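Vestitone reductase (Medicago sativa, PDB 2P4H) catalyses the NADPH-dependent, stereospecific reduction of (3R)-vestitone to the isoflavanol DMI ((3R,4R)-4'-methoxyisoflavan-2',4,7-triol), the penultimate step in the biosynthesis of the phytoalexin medicarpin in alfalfa. Local coordinates at residues Ile121-Gly126 with Leu185-Ile190; Glu215-Thr220 with Lys279-Ala284. All coordinates share one frame; numbering follows the deposited sequence.

Contact 1 of 2, residues Ile121-Gly126 with Leu185-Ile190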
loop_
_atom_site.group_PDB
_atom_site.type_symbol
_atom_site.label_atom_id
_atom_site.label_comp_id
_atom_site.label_asym_id
_atom_site.label_seq_id
_atom_site.Cartn_x
_atom_site.Cartn_y
_atom_site.Cartn_z
ATOM N N ILE A 121 9.865 5.984 4.578
ATOM C CA ILE A 121 8.678 5.165 4.784
ATOM C C ILE A 121 8.551 4.119 3.690
ATOM O O ILE A 121 8.445 4.438 2.500
ATOM C CB ILE A 121 7.406 6.034 4.833
ATOM C CG1 ILE A 121 7.572 7.111 5.908
ATOM C CG2 ILE A 121 6.194 5.171 5.153
ATOM C CD1 ILE A 121 6.344 7.983 6.125
ATOM N N TYR A 122 8.569 2.862 4.114
ATOM C CA TYR A 122 8.481 1.730 3.204
ATOM C C TYR A 122 7.094 1.113 3.214
ATOM O O TYR A 122 6.538 0.829 4.274
ATOM C CB TYR A 122 9.500 0.661 3.600
ATOM C CG TYR A 122 9.531 -0.509 2.650
ATOM C CD1 TYR A 122 10.056 -0.363 1.367
ATOM C CD2 TYR A 122 9.005 -1.750 3.013
ATOM C CE1 TYR A 122 10.057 -1.416 0.463
ATOM C CE2 TYR A 122 9.000 -2.817 2.107
ATOM C CZ TYR A 122 9.530 -2.634 0.835
ATOM O OH TYR A 122 9.524 -3.664 -0.081
ATOM N N THR A 123 6.551 0.901 2.024
ATOM C CA THR A 123 5.237 0.302 1.866
ATOM C C THR A 123 5.325 -1.216 1.953
ATOM O O THR A 123 5.954 -1.845 1.100
ATOM C CB THR A 123 4.630 0.676 0.490
ATOM O OG1 THR A 123 4.314 2.074 0.469
ATOM C CG2 THR A 123 3.374 -0.133 0.213
ATOM N N SER A 124 4.725 -1.807 2.985
ATOM C CA SER A 124 4.719 -3.260 3.097
ATOM C C SER A 124 3.314 -3.776 2.810
ATOM O O SER A 124 2.470 -3.033 2.304
ATOM C CB SER A 124 5.210 -3.734 4.467
ATOM O OG SER A 124 5.481 -5.130 4.416
ATOM N N SER A 125 3.052 -5.029 3.168
ATOM C CA SER A 125 1.784 -5.665 2.837
ATOM C C SER A 125 1.296 -6.669 3.871
ATOM O O SER A 125 2.086 -7.211 4.638
ATOM C CB SER A 125 1.971 -6.374 1.490
ATOM O OG SER A 125 1.038 -7.411 1.282
ATOM N N GLY A 126 -0.013 -6.917 3.879
ATOM C CA GLY A 126 -0.574 -7.890 4.796
ATOM C C GLY A 126 -0.013 -9.271 4.501
ATOM O O GLY A 126 -0.037 -10.156 5.357
ATOM N N LEU A 185 4.871 0.446 6.678
ATOM C CA LEU A 185 3.423 0.417 6.823
ATOM C C LEU A 185 2.898 -0.892 6.262
ATOM O O LEU A 185 3.069 -1.186 5.076
ATOM C CB LEU A 185 2.785 1.598 6.086
ATOM C CG LEU A 185 2.902 2.970 6.761
ATOM C CD1 LEU A 185 2.525 4.066 5.778
ATOM C CD2 LEU A 185 1.999 3.020 7.988
ATOM N N ILE A 186 2.278 -1.686 7.124
ATOM C CA ILE A 186 1.726 -2.970 6.712
ATOM C C ILE A 186 0.326 -2.672 6.183
ATOM O O ILE A 186 -0.603 -2.407 6.949
ATOM C CB ILE A 186 1.684 -3.933 7.910
ATOM C CG1 ILE A 186 3.091 -4.058 8.519
ATOM C CG2 ILE A 186 1.176 -5.300 7.461
ATOM C CD1 ILE A 186 3.131 -4.756 9.876
ATOM N N LEU A 187 0.189 -2.718 4.861
ATOM C CA LEU A 187 -1.065 -2.377 4.202
ATOM C C LEU A 187 -1.905 -3.548 3.721
ATOM O O LEU A 187 -1.401 -4.483 3.104
ATOM C CB LEU A 187 -0.771 -1.445 3.021
ATOM C CG LEU A 187 -0.002 -0.168 3.372
ATOM C CD1 LEU A 187 0.403 0.561 2.099
ATOM C CD2 LEU A 187 -0.863 0.724 4.245
ATOM N N PRO A 188 -3.215 -3.500 3.998
ATOM C CA PRO A 188 -4.180 -4.530 3.608
ATOM C C PRO A 188 -4.686 -4.178 2.203
ATOM O O PRO A 188 -3.940 -3.615 1.401
ATOM C CB PRO A 188 -5.256 -4.381 4.671
ATOM C CG PRO A 188 -5.326 -2.886 4.823
ATOM C CD PRO A 188 -3.862 -2.456 4.818
ATOM N N PHE A 189 -5.932 -4.514 1.889
ATOM C CA PHE A 189 -6.479 -4.152 0.583
ATOM C C PHE A 189 -6.668 -2.634 0.604
ATOM O O PHE A 189 -7.412 -2.110 1.438
ATOM C CB PHE A 189 -7.836 -4.826 0.355
ATOM C CG PHE A 189 -7.742 -6.260 -0.080
ATOM C CD1 PHE A 189 -7.744 -6.592 -1.429
ATOM C CD2 PHE A 189 -7.661 -7.282 0.862
ATOM C CE1 PHE A 189 -7.667 -7.925 -1.838
ATOM C CE2 PHE A 189 -7.582 -8.616 0.463
ATOM C CZ PHE A 189 -7.585 -8.937 -0.888
ATOM N N ILE A 190 -5.982 -1.935 -0.296
ATOM C CA ILE A 190 -6.075 -0.474 -0.393
ATOM C C ILE A 190 -7.175 -0.136 -1.397
ATOM O O ILE A 190 -7.117 -0.551 -2.558
ATOM C CB ILE A 190 -4.736 0.113 -0.856
ATOM C CG1 ILE A 190 -3.621 -0.335 0.097
ATOM C CG2 ILE A 190 -4.820 1.633 -0.907
ATOM C CD1 ILE A 190 -2.234 -0.018 -0.413
#
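Thr123 and Leu187 meet through methyl groups on one face of two paired strands. The two side chains cross at about a right angle, and Thr123 CG2 lies 3.6 Å from Leu187 CD1. With Thr123 OG1 beside the backbone N (chi1 -69°), CG2 lies anti to that N and meets the leucine. Further back, Ile121 CG2 touches Leu185 CD1 at 3.9 Å, and these two side chains cross obliquely. His234 of helix 227-239 packs on both. Ser124 and Ile186 point to the other face. Ser124 CB sits 3.4 Å from Leu185 O, while its OG is hydrogen-bonded to Glu168. Ile186 CG2 rests against Ser125 O at 3.5 Å. The strands pair in parallel, with their short segments at 39° to each other. Leu185 N bonds to Tyr122 O (3.0 Å), and Ser124 N to Leu185 O (2.7 Å). The next bond, Leu187 N to Ser124 O, is weak. Gly126 N then reaches Leu187 O at 2.9 Å from above the carbonyl plane, 45° out of it. Ser125 lies beside Tyr160 and Thr123 beside Leu13, both of which probably help bind NADP(+). Adjacent parallel strands ending next to the cofactor site are characteristic of the Rossmann fold of short-chain reductases.

Contact 2 of 2, residues Glu215-Thr220 with Lys279-Ala284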
loop_
_atom_site.group_PDB
_atom_site.type_symbol
_atom_site.label_atom_id
_atom_site.label_comp_id
_atom_site.label_asym_id
_atom_site.label_seq_id
_atom_site.Cartn_x
_atom_site.Cartn_y
_atom_site.Cartn_z
ATOM N N GLU A 215 -18.246 -16.947 -9.026
ATOM C CA GLU A 215 -17.076 -17.766 -9.334
ATOM C C GLU A 215 -15.749 -17.060 -9.066
ATOM O O GLU A 215 -14.709 -17.708 -8.949
ATOM C CB GLU A 215 -17.107 -18.222 -10.798
ATOM C CG GLU A 215 -18.331 -19.037 -11.189
ATOM C CD GLU A 215 -19.503 -18.174 -11.617
ATOM O OE1 GLU A 215 -19.999 -17.377 -10.795
ATOM O OE2 GLU A 215 -19.929 -18.295 -12.785
ATOM N N GLN A 216 -15.782 -15.736 -8.972
ATOM C CA GLN A 216 -14.566 -14.972 -8.723
ATOM C C GLN A 216 -14.311 -14.710 -7.243
ATOM O O GLN A 216 -13.379 -13.993 -6.888
ATOM C CB GLN A 216 -14.616 -13.644 -9.481
ATOM C CG GLN A 216 -14.501 -13.797 -10.989
ATOM C CD GLN A 216 -14.566 -12.469 -11.712
ATOM O OE1 GLN A 216 -15.587 -11.784 -11.682
ATOM N NE2 GLN A 216 -13.471 -12.096 -12.366
ATOM N N ILE A 217 -15.133 -15.294 -6.377
ATOM C CA ILE A 217 -14.961 -15.102 -4.942
ATOM C C ILE A 217 -13.855 -15.993 -4.378
ATOM O O ILE A 217 -13.884 -17.217 -4.526
ATOM C CB ILE A 217 -16.275 -15.381 -4.173
ATOM C CG1 ILE A 217 -17.317 -14.313 -4.524
ATOM C CG2 ILE A 217 -16.015 -15.384 -2.669
ATOM C CD1 ILE A 217 -18.681 -14.549 -3.900
ATOM N N GLY A 218 -12.872 -15.359 -3.746
ATOM C CA GLY A 218 -11.766 -16.078 -3.139
ATOM C C GLY A 218 -11.718 -15.682 -1.678
ATOM O O GLY A 218 -11.997 -16.488 -0.793
ATOM N N VAL A 219 -11.371 -14.424 -1.427
ATOM C CA VAL A 219 -11.318 -13.895 -0.071
ATOM C C VAL A 219 -12.746 -13.658 0.433
ATOM O O VAL A 219 -13.578 -13.084 -0.281
ATOM C CB VAL A 219 -10.534 -12.565 -0.047
ATOM C CG1 VAL A 219 -10.694 -11.878 1.299
ATOM C CG2 VAL A 219 -9.062 -12.833 -0.336
ATOM N N THR A 220 -13.033 -14.115 1.650
ATOM C CA THR A 220 -14.358 -13.945 2.233
ATOM C C THR A 220 -14.382 -13.046 3.473
ATOM O O THR A 220 -15.431 -12.828 4.071
ATOM C CB THR A 220 -15.004 -15.305 2.536
ATOM O OG1 THR A 220 -14.074 -16.129 3.245
ATOM C CG2 THR A 220 -15.414 -15.990 1.231
ATOM N N LYS A 279 -24.426 -18.001 2.065
ATOM C CA LYS A 279 -24.363 -18.986 3.143
ATOM C C LYS A 279 -23.402 -20.123 2.829
ATOM O O LYS A 279 -23.411 -20.671 1.731
ATOM C CB LYS A 279 -25.755 -19.554 3.430
ATOM C CG LYS A 279 -26.598 -18.674 4.338
ATOM C CD LYS A 279 -27.962 -19.290 4.601
ATOM C CE LYS A 279 -28.707 -18.525 5.686
ATOM N NZ LYS A 279 -28.795 -17.076 5.374
ATOM N N GLU A 280 -22.574 -20.473 3.808
ATOM C CA GLU A 280 -21.597 -21.545 3.652
ATOM C C GLU A 280 -20.591 -21.254 2.542
ATOM O O GLU A 280 -19.935 -22.166 2.038
ATOM C CB GLU A 280 -22.300 -22.875 3.362
ATOM C CG GLU A 280 -23.209 -23.364 4.475
ATOM C CD GLU A 280 -23.807 -24.725 4.177
ATOM O OE1 GLU A 280 -23.031 -25.689 3.997
ATOM O OE2 GLU A 280 -25.050 -24.834 4.121
ATOM N N ILE A 281 -20.472 -19.985 2.161
ATOM C CA ILE A 281 -19.533 -19.597 1.115
ATOM C C ILE A 281 -18.122 -19.974 1.554
ATOM O O ILE A 281 -17.716 -19.688 2.681
ATOM C CB ILE A 281 -19.593 -18.069 0.837
ATOM C CG1 ILE A 281 -18.699 -17.713 -0.354
ATOM C CG2 ILE A 281 -19.171 -17.289 2.077
ATOM C CD1 ILE A 281 -19.206 -18.241 -1.682
ATOM N N LYS A 282 -17.381 -20.625 0.665
ATOM C CA LYS A 282 -16.018 -21.042 0.970
ATOM C C LYS A 282 -15.021 -19.993 0.506
ATOM O O LYS A 282 -15.180 -19.396 -0.560
ATOM C CB LYS A 282 -15.712 -22.381 0.295
ATOM C CG LYS A 282 -16.600 -23.529 0.755
ATOM C CD LYS A 282 -16.422 -23.808 2.240
ATOM C CE LYS A 282 -17.237 -25.017 2.676
ATOM N NZ LYS A 282 -18.690 -24.831 2.420
ATOM N N GLY A 283 -13.991 -19.764 1.314
ATOM C CA GLY A 283 -12.990 -18.784 0.952
ATOM C C GLY A 283 -11.993 -18.506 2.057
ATOM O O GLY A 283 -12.030 -19.127 3.121
ATOM N N ALA A 284 -11.100 -17.559 1.795
ATOM C CA ALA A 284 -10.073 -17.181 2.752
ATOM C C ALA A 284 -10.551 -16.055 3.663
ATOM O O ALA A 284 -10.884 -14.968 3.197
ATOM C CB ALA A 284 -8.814 -16.750 2.008
HETATM O O HOH W 1 -15.597 -18.454 4.065
#
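Ile217 and Ile281 touch just ahead of a short parallel beta pairing, where strand 219-226 takes strand 284-285 as a neighbour in a small mixed sheet. Ile217 CG2 lies 4.2 Å from Ile281 CG1. Ile217 also packs on Leu273, Leu278 and Ile256, so this apolar patch joins the loop before strand 284-285 to helix 256-266. At Gly218 the contact passes to the backbone. Gly218 O accepts a hydrogen bond from Ala284 N (2.9 Å), with an N-H...O angle of 155°. Gly283 CA sits against the same oxygen. Val219 pairs with Ala284, and the side chains of both point to the same face of the sheet. Val219 CG1, anti to its backbone N (chi1 169°), touches Ala284 O at 3.6 Å. At Thr220 the chain changes direction. Thr220 N bonds to Ala284 O (2.8 Å), approaching from 43° out of the carbonyl plane. The CB of Thr220 is directed toward segment 279-284. Its methyl CG2 packs against Ile281 CG1 (4.0 Å) and Gly283 CA. Its hydroxyl bonds to a water that bridges to the loop: the water lies 2.9 Å from Thr220 OG1 and donates to Ile281 O at 2.8 Å.

In the fold
Contact 1 lies near the centre of the chain and is largely buried. Contact 2 lies at the surface, and their centres are about 23 Å apart. They come in series along the chain: both segments of contact 1 precede those of contact 2. Contact 1 joins strands 119-125 and 182-187 of the seven-stranded parallel sheet. Just beyond, strand 189-191 enters the small mixed sheet and pairs with strand 219-226, whose start, with the turn before it, supplies one side of contact 2. The two contacts also touch directly, with Phe189 CZ packed 4.2 Å from Val219 CG2. The chain thus passes from the nucleotide-binding sheet into the smaller sheet, which strand 284-285 joins directly after the surface loop 279-283.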